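Putative sugar ABC transporter (Yersinia enterocolitica subsp. enterocolitica 8081, PDB 5ULB) probably serves as the periplasmic sugar-binding component of an ABC transporter, and binds both anomers of 5-Se-methyl-5-seleno-ribofuranose in its pocket. Local coordinates at residues 232-237 and 252-257; 8-13 and 325-330; 143-148 and 206-211; 270-275 and 321-326. All coordinates share one frame; numbering follows the deposited sequence.

Contact 1 of 4, residues 232-237 and 252-257; sequences IKLYSI and SPWKVS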
# COMPACT_ATOMS: atom_id res chain seq x y z
N ILE A 232 -19.96 16.73 -3.24
CA ILE A 232 -18.50 16.76 -2.98
C ILE A 232 -17.88 15.65 -3.69
O ILE A 232 -18.24 14.51 -3.57
CB ILE A 232 -18.27 16.67 -1.44
CG1 ILE A 232 -18.94 17.82 -0.72
CG2 ILE A 232 -16.80 16.54 -1.15
CD1 ILE A 232 -18.92 17.68 0.82
N LYS A 233 -16.78 15.94 -4.44
CA LYS A 233 -16.07 14.93 -5.20
C LYS A 233 -14.86 14.35 -4.47
O LYS A 233 -14.17 15.08 -3.78
CB LYS A 233 -15.67 15.52 -6.57
CG LYS A 233 -16.91 15.95 -7.39
CD LYS A 233 -18.08 14.92 -7.40
CE LYS A 233 -19.33 15.40 -8.14
NZ LYS A 233 -20.64 14.66 -7.78
N LEU A 234 -14.66 13.05 -4.63
CA LEU A 234 -13.61 12.34 -3.95
C LEU A 234 -12.46 11.89 -4.90
O LEU A 234 -12.76 11.36 -5.98
CB LEU A 234 -14.05 11.02 -3.28
CG LEU A 234 -15.04 11.03 -2.25
CD1 LEU A 234 -15.53 9.61 -1.89
CD2 LEU A 234 -14.46 11.72 -1.02
N TYR A 235 -11.23 12.11 -4.46
CA TYR A 235 -10.03 11.76 -5.23
C TYR A 235 -9.17 10.97 -4.27
O TYR A 235 -8.81 11.47 -3.22
CB TYR A 235 -9.34 13.05 -5.66
CG TYR A 235 -10.17 13.91 -6.59
CD1 TYR A 235 -11.17 14.71 -6.09
CD2 TYR A 235 -10.03 13.85 -7.97
CE1 TYR A 235 -11.99 15.44 -6.94
CE2 TYR A 235 -10.84 14.56 -8.82
CZ TYR A 235 -11.79 15.36 -8.28
OH TYR A 235 -12.64 16.05 -9.11
N SER A 236 -8.79 9.73 -4.67
CA SER A 236 -8.07 8.84 -3.76
C SER A 236 -6.80 8.27 -4.32
O SER A 236 -6.62 8.07 -5.52
CB SER A 236 -9.07 7.67 -3.40
OG SER A 236 -8.66 6.95 -2.23
N ILE A 237 -6.00 7.83 -3.37
CA ILE A 237 -4.89 6.89 -3.55
C ILE A 237 -5.38 5.50 -3.10
O ILE A 237 -6.25 5.41 -2.18
CB ILE A 237 -3.68 7.39 -2.77
CG1 ILE A 237 -3.17 8.73 -3.41
CG2 ILE A 237 -2.55 6.37 -2.75
CD1 ILE A 237 -2.12 9.45 -2.66
N SER A 252 -22.46 8.07 -6.96
CA SER A 252 -21.16 8.02 -6.48
C SER A 252 -20.22 9.20 -6.84
O SER A 252 -19.99 9.50 -7.98
CB SER A 252 -20.44 6.74 -6.97
OG SER A 252 -19.07 6.78 -6.48
N PRO A 253 -19.67 9.84 -5.80
CA PRO A 253 -18.73 10.94 -5.95
C PRO A 253 -17.27 10.49 -6.09
O PRO A 253 -16.39 11.32 -6.09
CB PRO A 253 -18.89 11.71 -4.67
CG PRO A 253 -19.29 10.78 -3.71
CD PRO A 253 -20.07 9.74 -4.40
N TRP A 254 -17.00 9.19 -6.20
CA TRP A 254 -15.60 8.69 -6.17
C TRP A 254 -15.02 8.74 -7.59
O TRP A 254 -15.26 7.86 -8.40
CB TRP A 254 -15.58 7.25 -5.61
CG TRP A 254 -14.20 6.72 -5.28
CD1 TRP A 254 -13.01 6.85 -5.99
CD2 TRP A 254 -13.80 6.01 -4.11
NE1 TRP A 254 -12.01 6.24 -5.35
CE2 TRP A 254 -12.45 5.72 -4.19
CE3 TRP A 254 -14.51 5.54 -2.98
CZ2 TRP A 254 -11.76 5.02 -3.20
CZ3 TRP A 254 -13.83 4.92 -1.99
CH2 TRP A 254 -12.50 4.66 -2.12
N LYS A 255 -14.28 9.81 -7.89
CA LYS A 255 -13.88 10.14 -9.24
C LYS A 255 -12.63 9.42 -9.75
O LYS A 255 -12.56 9.14 -10.95
CB LYS A 255 -13.64 11.65 -9.36
CG LYS A 255 -14.73 12.52 -9.10
CD LYS A 255 -16.01 12.05 -9.68
CE LYS A 255 -16.09 12.55 -11.00
NZ LYS A 255 -17.18 13.62 -10.85
N VAL A 256 -11.68 9.14 -8.87
CA VAL A 256 -10.41 8.57 -9.31
C VAL A 256 -9.79 7.86 -8.14
O VAL A 256 -9.89 8.31 -7.00
CB VAL A 256 -9.50 9.55 -9.89
CG1 VAL A 256 -8.89 10.53 -8.91
CG2 VAL A 256 -8.31 8.96 -10.67
N SER A 257 -9.05 6.79 -8.47
CA SER A 257 -8.13 6.14 -7.55
C SER A 257 -6.81 6.03 -8.32
O SER A 257 -6.80 5.51 -9.45
CB SER A 257 -8.53 4.73 -7.15
OG SER A 257 -9.49 4.76 -6.07
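Leu234 has CG anti to its carbonyl carbon (chi1 -61°), while Trp254 has CG anti to its backbone N (chi1 -169°). The two are bridge partners on one face of the sheet, where these torsions turn leucine branch and indole to each other. The strands are the parallel pair of a beta-alpha-beta unit, in which helix 241-248 links strand 233-237 to strand 254-259. Leu234 CD1 lies 4.3 Å from Trp254 CE3. Ser236 is on the same face, with CB and OG both beside Trp254 CZ2. Its hydroxyl bonds to Ile237 O and to Thr217.

Three backbone bonds join the strands. Leu234 N donates to Pro253 O at 2.8 Å in a nearly straight bond. Lys255 N reaches Leu234 O at 2.9 Å, in the carbonyl plane. Ser236 N donates to Val256 O from above the carbonyl plane.

Tyr235 and Val256 occupy the opposite face of the sheet. Val256 CG1 takes the crowded position between backbone N and carbonyl carbon, and sits 3.6 Å from Tyr235 CD2. Lys255 CB lies over one face of the tyrosine ring, toward its rim, and Asp138 binds the phenol OH. Bends at chi2, chi3 and chi4 make the Lys255 chain cross Lys233 obliquely; Lys233 NZ bonds to Thr230. Lys233 NZ and Lys255 NZ stay 4.7 Å apart. Trp254 NE1 donates to Ser257 OG at 3.0 Å, 21° out of the indole plane.

Contact 2 of 4, residues 8-13 and 325-330; sequences PIPDAI and SPWFAT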
# COMPACT_ATOMS: atom_id res chain seq x y z
N PRO A 8 17.94 -24.76 -12.35
CA PRO A 8 18.14 -25.43 -11.09
C PRO A 8 17.83 -24.54 -9.92
O PRO A 8 18.06 -23.30 -9.91
CB PRO A 8 19.62 -25.71 -11.06
CG PRO A 8 20.01 -25.78 -12.45
CD PRO A 8 19.20 -24.71 -13.08
N ILE A 9 17.24 -25.14 -8.89
CA ILE A 9 17.03 -24.45 -7.61
C ILE A 9 18.37 -24.07 -6.99
O ILE A 9 19.19 -24.98 -6.86
CB ILE A 9 16.10 -25.30 -6.72
CG1 ILE A 9 14.71 -25.45 -7.39
CG2 ILE A 9 15.96 -24.66 -5.31
CD1 ILE A 9 13.93 -26.61 -6.82
N PRO A 10 18.57 -22.80 -6.58
CA PRO A 10 19.86 -22.44 -5.91
C PRO A 10 20.14 -23.29 -4.71
O PRO A 10 19.24 -23.67 -3.95
CB PRO A 10 19.58 -21.01 -5.47
CG PRO A 10 18.67 -20.55 -6.50
CD PRO A 10 17.72 -21.65 -6.77
N ASP A 11 21.40 -23.60 -4.50
CA ASP A 11 21.82 -24.47 -3.46
C ASP A 11 21.32 -24.09 -2.08
O ASP A 11 20.99 -25.00 -1.32
CB ASP A 11 23.34 -24.51 -3.48
CG ASP A 11 23.94 -25.39 -2.41
OD1 ASP A 11 23.72 -26.64 -2.54
OD2 ASP A 11 24.65 -24.83 -1.52
N ALA A 12 21.37 -22.81 -1.70
CA ALA A 12 21.02 -22.46 -0.34
C ALA A 12 19.55 -22.81 -0.09
O ALA A 12 19.20 -23.10 1.05
CB ALA A 12 21.24 -20.99 -0.07
N ILE A 13 18.69 -22.81 -1.12
CA ILE A 13 17.27 -23.24 -0.94
C ILE A 13 17.19 -24.76 -1.00
O ILE A 13 16.58 -25.38 -0.11
CB ILE A 13 16.41 -22.51 -1.94
CG1 ILE A 13 16.35 -20.99 -1.52
CG2 ILE A 13 14.99 -23.04 -2.01
CD1 ILE A 13 15.65 -20.13 -2.52
N SER A 325 13.00 -14.69 -10.91
CA SER A 325 14.03 -15.56 -11.31
C SER A 325 13.48 -16.83 -12.00
O SER A 325 12.38 -17.31 -11.66
CB SER A 325 14.79 -15.99 -10.04
OG SER A 325 15.47 -14.92 -9.46
N PRO A 326 14.26 -17.37 -12.95
CA PRO A 326 13.74 -18.52 -13.66
C PRO A 326 13.50 -19.75 -12.82
O PRO A 326 12.64 -20.57 -13.11
CB PRO A 326 14.80 -18.82 -14.69
CG PRO A 326 15.84 -17.79 -14.56
CD PRO A 326 15.49 -16.85 -13.55
N TRP A 327 14.24 -19.90 -11.73
CA TRP A 327 14.06 -21.05 -10.82
C TRP A 327 12.79 -20.89 -10.00
O TRP A 327 12.44 -21.83 -9.27
CB TRP A 327 15.30 -21.30 -9.92
CG TRP A 327 15.85 -20.15 -9.26
CD1 TRP A 327 16.84 -19.34 -9.76
CD2 TRP A 327 15.49 -19.56 -8.00
NE1 TRP A 327 17.10 -18.27 -8.95
CE2 TRP A 327 16.32 -18.39 -7.83
CE3 TRP A 327 14.58 -19.91 -7.00
CZ2 TRP A 327 16.30 -17.63 -6.71
CZ3 TRP A 327 14.52 -19.12 -5.83
CH2 TRP A 327 15.39 -18.00 -5.68
N PHE A 328 12.09 -19.75 -10.00
CA PHE A 328 10.77 -19.69 -9.33
C PHE A 328 9.84 -20.71 -9.96
O PHE A 328 9.06 -21.31 -9.23
CB PHE A 328 10.19 -18.30 -9.39
CG PHE A 328 10.88 -17.24 -8.53
CD1 PHE A 328 11.91 -17.51 -7.62
CD2 PHE A 328 10.44 -15.93 -8.61
CE1 PHE A 328 12.47 -16.48 -6.94
CE2 PHE A 328 11.03 -14.90 -7.90
CZ PHE A 328 12.07 -15.18 -7.07
N ALA A 329 9.87 -20.86 -11.30
CA ALA A 329 9.06 -21.84 -11.96
C ALA A 329 9.42 -23.24 -11.50
O ALA A 329 8.56 -24.12 -11.35
CB ALA A 329 9.11 -21.72 -13.47
N THR A 330 10.69 -23.51 -11.31
CA THR A 330 11.12 -24.82 -10.85
C THR A 330 10.52 -25.10 -9.49
O THR A 330 10.09 -26.21 -9.21
CB THR A 330 12.68 -24.86 -10.84
OG1 THR A 330 13.11 -24.37 -12.12
CG2 THR A 330 13.15 -26.24 -10.63
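Pro10 stands at about a right angle to Trp327, with its ring edge set on one face of the indole. This is a CH-pi contact between the proline at the N-cap position of helix 11-14 and Trp327 near the C-terminus. It joins the two ends of the chain at the surface of the protein. Pro10 CD is 3.5 Å from the centroid of the five-membered ring of Trp327 and 21° off its normal. Pro10 CG lies farther along the same face, near Trp327 CE2.

Trp327 has CG in the crowded position between backbone N and carbonyl carbon (chi1 48°). Its opposite face carries Ser325 CB and Phe328 CD1, both toward the rim, so the indole is sandwiched. Its NE1 bonds to Glu280, which is consistent with a fixed ring rotation.

Ile13 also meets the indole at about a right angle. Its CD1 comes 3.6 Å from Trp327 CZ3, on the six-membered ring. On the backbone side, Pro8 O lies 3.4 Å from Trp327 CB. Ile9 crosses Thr330 obliquely, one turn farther along the helix. Thr330 OG1 bonds to Ala7 O, and its methyl CG2 packs 3.7 Å from Ile9 CG1.

Contact 3 of 4, residues 143-148 and 206-211; sequences ANIIKL and IDAIWG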
# COMPACT_ATOMS: atom_id res chain seq x y z
N ALA A 143 -10.76 25.53 -5.08
CA ALA A 143 -11.59 24.54 -4.35
C ALA A 143 -11.32 24.67 -2.89
O ALA A 143 -10.15 24.83 -2.45
CB ALA A 143 -11.22 23.14 -4.84
N ASN A 144 -12.39 24.48 -2.12
CA ASN A 144 -12.28 24.25 -0.64
C ASN A 144 -12.25 22.75 -0.41
O ASN A 144 -13.20 22.08 -0.86
CB ASN A 144 -13.48 24.91 0.04
CG ASN A 144 -13.45 26.41 -0.11
OD1 ASN A 144 -12.37 27.01 0.13
ND2 ASN A 144 -14.57 27.01 -0.55
N ILE A 145 -11.23 22.23 0.25
CA ILE A 145 -11.02 20.77 0.36
C ILE A 145 -10.90 20.35 1.79
O ILE A 145 -10.48 21.11 2.67
CB ILE A 145 -9.86 20.30 -0.49
CG1 ILE A 145 -8.52 20.71 0.04
CG2 ILE A 145 -10.06 20.79 -1.95
CD1 ILE A 145 -7.38 20.05 -0.62
N ILE A 146 -11.16 19.03 1.96
CA ILE A 146 -10.72 18.32 3.18
C ILE A 146 -9.63 17.34 2.72
O ILE A 146 -9.81 16.69 1.71
CB ILE A 146 -11.93 17.53 3.83
CG1 ILE A 146 -13.15 18.42 4.02
CG2 ILE A 146 -11.48 16.89 5.10
CD1 ILE A 146 -12.93 19.61 4.80
N LYS A 147 -8.60 17.20 3.55
CA LYS A 147 -7.56 16.19 3.34
C LYS A 147 -7.78 15.08 4.40
O LYS A 147 -8.00 15.35 5.55
CB LYS A 147 -6.18 16.86 3.54
CG LYS A 147 -5.01 15.86 3.49
CD LYS A 147 -3.70 16.55 3.34
CE LYS A 147 -3.24 17.45 4.40
NZ LYS A 147 -2.79 16.83 5.56
N LEU A 148 -7.68 13.85 3.88
CA LEU A 148 -7.70 12.65 4.81
C LEU A 148 -6.28 12.11 4.80
O LEU A 148 -5.75 11.70 3.76
CB LEU A 148 -8.66 11.59 4.33
CG LEU A 148 -10.03 12.09 3.82
CD1 LEU A 148 -10.87 10.95 3.23
CD2 LEU A 148 -10.81 12.81 4.91
N ILE A 206 -17.79 23.05 0.78
CA ILE A 206 -16.72 22.07 0.50
C ILE A 206 -16.93 21.66 -0.97
O ILE A 206 -18.01 21.29 -1.38
CB ILE A 206 -16.81 20.78 1.41
CG1 ILE A 206 -16.71 21.15 2.85
CG2 ILE A 206 -15.74 19.82 0.99
CD1 ILE A 206 -17.12 19.98 3.76
N ASP A 207 -15.81 21.67 -1.71
CA ASP A 207 -15.85 21.19 -3.09
C ASP A 207 -15.37 19.77 -3.31
O ASP A 207 -15.92 19.03 -4.16
CB ASP A 207 -14.98 22.14 -3.96
CG ASP A 207 -15.52 23.57 -3.93
OD1 ASP A 207 -16.69 23.68 -4.29
OD2 ASP A 207 -14.82 24.49 -3.44
N ALA A 208 -14.31 19.35 -2.55
CA ALA A 208 -13.71 18.09 -2.82
C ALA A 208 -13.01 17.58 -1.57
O ALA A 208 -12.66 18.35 -0.69
CB ALA A 208 -12.75 18.19 -4.04
N ILE A 209 -12.72 16.27 -1.61
CA ILE A 209 -11.94 15.59 -0.58
C ILE A 209 -10.81 14.80 -1.22
O ILE A 209 -11.07 14.06 -2.18
CB ILE A 209 -12.86 14.71 0.32
CG1 ILE A 209 -13.92 15.54 0.97
CG2 ILE A 209 -12.05 13.88 1.28
CD1 ILE A 209 -14.94 14.75 1.76
N TRP A 210 -9.61 14.97 -0.68
CA TRP A 210 -8.46 14.16 -1.13
C TRP A 210 -8.14 13.14 -0.07
O TRP A 210 -7.74 13.51 1.04
CB TRP A 210 -7.27 15.04 -1.39
CG TRP A 210 -6.03 14.32 -1.87
CD1 TRP A 210 -5.99 13.38 -2.88
CD2 TRP A 210 -4.73 14.40 -1.33
NE1 TRP A 210 -4.71 12.92 -3.02
CE2 TRP A 210 -3.94 13.53 -2.08
CE3 TRP A 210 -4.12 15.13 -0.33
CZ2 TRP A 210 -2.55 13.36 -1.85
CZ3 TRP A 210 -2.82 14.98 -0.11
CH2 TRP A 210 -2.04 14.08 -0.86
N GLY A 211 -8.32 11.85 -0.45
CA GLY A 211 -8.02 10.79 0.49
C GLY A 211 -6.69 10.13 0.14
O GLY A 211 -6.50 9.56 -0.93
O HOH W 1 -16.82 25.46 -1.58
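Backbone hydrogen bonds form the ladder between two parallel strands, 143-148 and 208-211. They belong to the parallel sheet of one lobe of the periplasmic binding protein fold. Ile146 uses both its polar backbone atoms: N donates to Ala208 O at 3.1 Å, and O accepts from Trp210 N nearly along the C=O axis. Leu148 N then donates to Trp210 O at 2.9 Å, an almost straight bond (171°). Asn144 O takes two donors, Asp207 N at 2.8 Å and, weakly, Ala208 N.

A side chain extends the ladder at its start. Asp207 has CG anti to its carbonyl carbon (chi1 -61°), which turns the carboxylate back toward Asn144. Asp207 OD2 accepts from Asn144 N at 2.8 Å through its anti lone pair. With Asp207 N on Asn144 O, this grips both polar backbone atoms of Asn144. A water bridges the two side chains, accepting from Asn144 ND2 and donating to Asp207 OD2. The amide and carboxylate planes are only 17° apart.

Apolar packing divides between the two faces of the sheet. On one, Leu148 crosses Ile209 obliquely, with CG 3.7 Å from Ile209 CG2, and Ile146 CB meets Ile209 CG1. On the other, Lys147 runs alongside Trp210 and places CD at the indole edge, 3.9 Å from CZ3. Lys147 NZ goes on to Ser178 and Gln160, and Trp210 NE1 to Ser131.

The pair lies inside the sheet, between strands 173-179 and 233-237. Helix 124-138 packs on the face of Ile145, Ala208 and Trp210. Helix 186-200 packs against Ile146 and Leu148.

Contact 4 of 4, residues 270-275 and 321-326; sequences LRLVAK and DDFNSP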
# COMPACT_ATOMS: atom_id res chain seq x y z
N LEU A 270 8.39 -10.55 -1.37
CA LEU A 270 8.75 -11.97 -1.21
C LEU A 270 9.82 -12.35 -2.20
O LEU A 270 10.74 -13.06 -1.85
CB LEU A 270 7.44 -12.82 -1.25
CG LEU A 270 7.56 -14.25 -0.79
CD1 LEU A 270 8.22 -15.16 -1.79
CD2 LEU A 270 8.09 -14.41 0.58
N ARG A 271 9.62 -12.00 -3.49
CA ARG A 271 10.62 -12.33 -4.52
C ARG A 271 12.01 -11.84 -4.10
O ARG A 271 13.03 -12.52 -4.28
CB ARG A 271 10.25 -11.71 -5.87
CG ARG A 271 9.00 -12.23 -6.47
CD ARG A 271 8.76 -11.52 -7.81
NE ARG A 271 7.42 -11.79 -8.32
CZ ARG A 271 6.88 -11.19 -9.38
NH1 ARG A 271 7.56 -10.30 -10.04
NH2 ARG A 271 5.69 -11.51 -9.78
N LEU A 272 12.08 -10.60 -3.59
CA LEU A 272 13.34 -10.04 -3.13
C LEU A 272 14.00 -10.84 -2.02
O LEU A 272 15.17 -11.11 -2.07
CB LEU A 272 13.17 -8.55 -2.74
CG LEU A 272 12.95 -7.60 -3.94
CD1 LEU A 272 12.29 -6.31 -3.46
CD2 LEU A 272 14.30 -7.32 -4.55
N VAL A 273 13.17 -11.22 -1.02
CA VAL A 273 13.73 -12.09 0.04
C VAL A 273 14.15 -13.43 -0.46
O VAL A 273 15.20 -13.94 -0.06
CB VAL A 273 12.72 -12.16 1.18
CG1 VAL A 273 13.12 -13.19 2.21
CG2 VAL A 273 12.59 -10.85 1.85
N ALA A 274 13.40 -14.04 -1.39
CA ALA A 274 13.81 -15.26 -1.98
C ALA A 274 15.19 -15.18 -2.67
O ALA A 274 16.03 -16.05 -2.50
CB ALA A 274 12.77 -15.75 -2.95
N LYS A 275 15.37 -14.13 -3.46
CA LYS A 275 16.68 -13.92 -4.12
C LYS A 275 17.77 -13.73 -3.07
O LYS A 275 18.89 -14.23 -3.31
CB LYS A 275 16.57 -12.72 -5.05
CG LYS A 275 15.77 -12.97 -6.29
CD LYS A 275 15.67 -11.76 -7.22
CE LYS A 275 16.99 -11.31 -7.80
NZ LYS A 275 17.45 -12.17 -8.80
N ASP A 321 7.49 -8.45 -14.18
CA ASP A 321 8.51 -9.49 -14.27
C ASP A 321 9.67 -9.17 -13.38
O ASP A 321 10.64 -10.00 -13.33
CB ASP A 321 8.96 -9.77 -15.73
CG ASP A 321 9.46 -11.26 -15.93
OD1 ASP A 321 10.48 -11.49 -16.64
OD2 ASP A 321 8.85 -12.23 -15.41
N ASP A 322 9.69 -8.04 -12.69
CA ASP A 322 10.83 -7.67 -11.88
C ASP A 322 11.08 -8.69 -10.76
O ASP A 322 10.17 -9.13 -10.02
CB ASP A 322 10.68 -6.27 -11.30
CG ASP A 322 10.71 -5.15 -12.35
OD1 ASP A 322 11.19 -5.44 -13.47
OD2 ASP A 322 10.23 -4.07 -12.05
N PHE A 323 12.32 -9.13 -10.69
CA PHE A 323 12.76 -10.10 -9.72
C PHE A 323 12.20 -11.52 -9.83
O PHE A 323 12.33 -12.30 -8.90
CB PHE A 323 12.65 -9.57 -8.25
CG PHE A 323 13.03 -8.13 -8.12
CD1 PHE A 323 14.35 -7.80 -8.33
CD2 PHE A 323 12.14 -7.13 -7.84
CE1 PHE A 323 14.79 -6.48 -8.29
CE2 PHE A 323 12.55 -5.81 -7.78
CZ PHE A 323 13.88 -5.46 -8.04
N ASN A 324 11.68 -11.83 -11.02
CA ASN A 324 11.13 -13.15 -11.30
C ASN A 324 12.21 -14.09 -11.80
O ASN A 324 12.36 -14.30 -12.97
CB ASN A 324 9.98 -13.05 -12.29
CG ASN A 324 8.92 -13.98 -12.01
OD1 ASN A 324 8.41 -14.58 -12.91
ND2 ASN A 324 8.58 -14.14 -10.76
N SER A 325 13.00 -14.69 -10.91
CA SER A 325 14.03 -15.56 -11.31
C SER A 325 13.48 -16.83 -12.00
O SER A 325 12.38 -17.31 -11.66
CB SER A 325 14.79 -15.99 -10.04
OG SER A 325 15.47 -14.92 -9.46
N PRO A 326 14.26 -17.37 -12.95
CA PRO A 326 13.74 -18.52 -13.66
C PRO A 326 13.50 -19.75 -12.82
O PRO A 326 12.64 -20.57 -13.11
CB PRO A 326 14.80 -18.82 -14.69
CG PRO A 326 15.84 -17.79 -14.56
CD PRO A 326 15.49 -16.85 -13.55
O HOH W 2 15.44 -12.02 -10.90
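Arg271 NH1 is gripped by two backbone carbonyls. Asp322 O lies 2.9 Å from Arg271 NH1, and Ser320 O is the second acceptor. The Asp322 oxygen lies in the guanidinium plane, while the donor stands above the carbonyl plane. An extended chain from CG to NE carries the group from helix 262-278 to the loop. Arg271 NE forms a salt bridge to Glu44, so the charge is held at two of its nitrogens. Asn324 ND2 sits over the centre of one guanidinium face of Arg271, 3.6 Å above the plane, with the amide turned 44° from it.

The loop presents these groups through a type II beta turn from Asp321 to Asn324. Phe323, in the turn, has a left-handed backbone conformation (phi 67°) and points its side chain at the helix. Leu272 CD2 lies 3.7 Å from the centroid of the Phe323 ring, only 4° off its normal, a CH-pi contact. Lys275 crosses Phe323 at about a right angle, with its CD 3.9 Å from Phe323 CB. Tyr286 meets the phenyl ring edge-to-face.

Lys275 is bent at its last two torsions, which brings NZ toward Ser325. A water accepts from Lys275 NZ at 2.9 Å and donates to Ser325 OG. Glu280 takes both a salt bridge from Lys275 and a hydrogen bond from Ser325.

The contact thus pins helix 262-278 of the periplasmic binding protein domain to the loop that leads to helix 327-335, through two cationic side chains with Phe323 packed on Leu272 beside them. Carboxylates from Glu44 and Glu280 probably stabilise both positive charges.

Contacts 1 and 3 are neighbours in one sheet, their centres 10 Å apart. Strands 208-211 and 233-237 join them: Tyr235 O lies 2.8 Å from Gly211 N, probably a hydrogen bond. Both run toward the sugar pocket: the side chain of Ser236 is about 8 Å from the bound sugar and Gly211 about 9 Å. Asp238 and Thr212, the next residues after these segments, line that pocket. Contacts 2 and 4 lie on the opposite side of the chain's centre and share Ser325 and Pro326. Phe328 of contact 2 packs on Arg271 of contact 4. The centres of contacts 1 and 4 are about 34 Å apart.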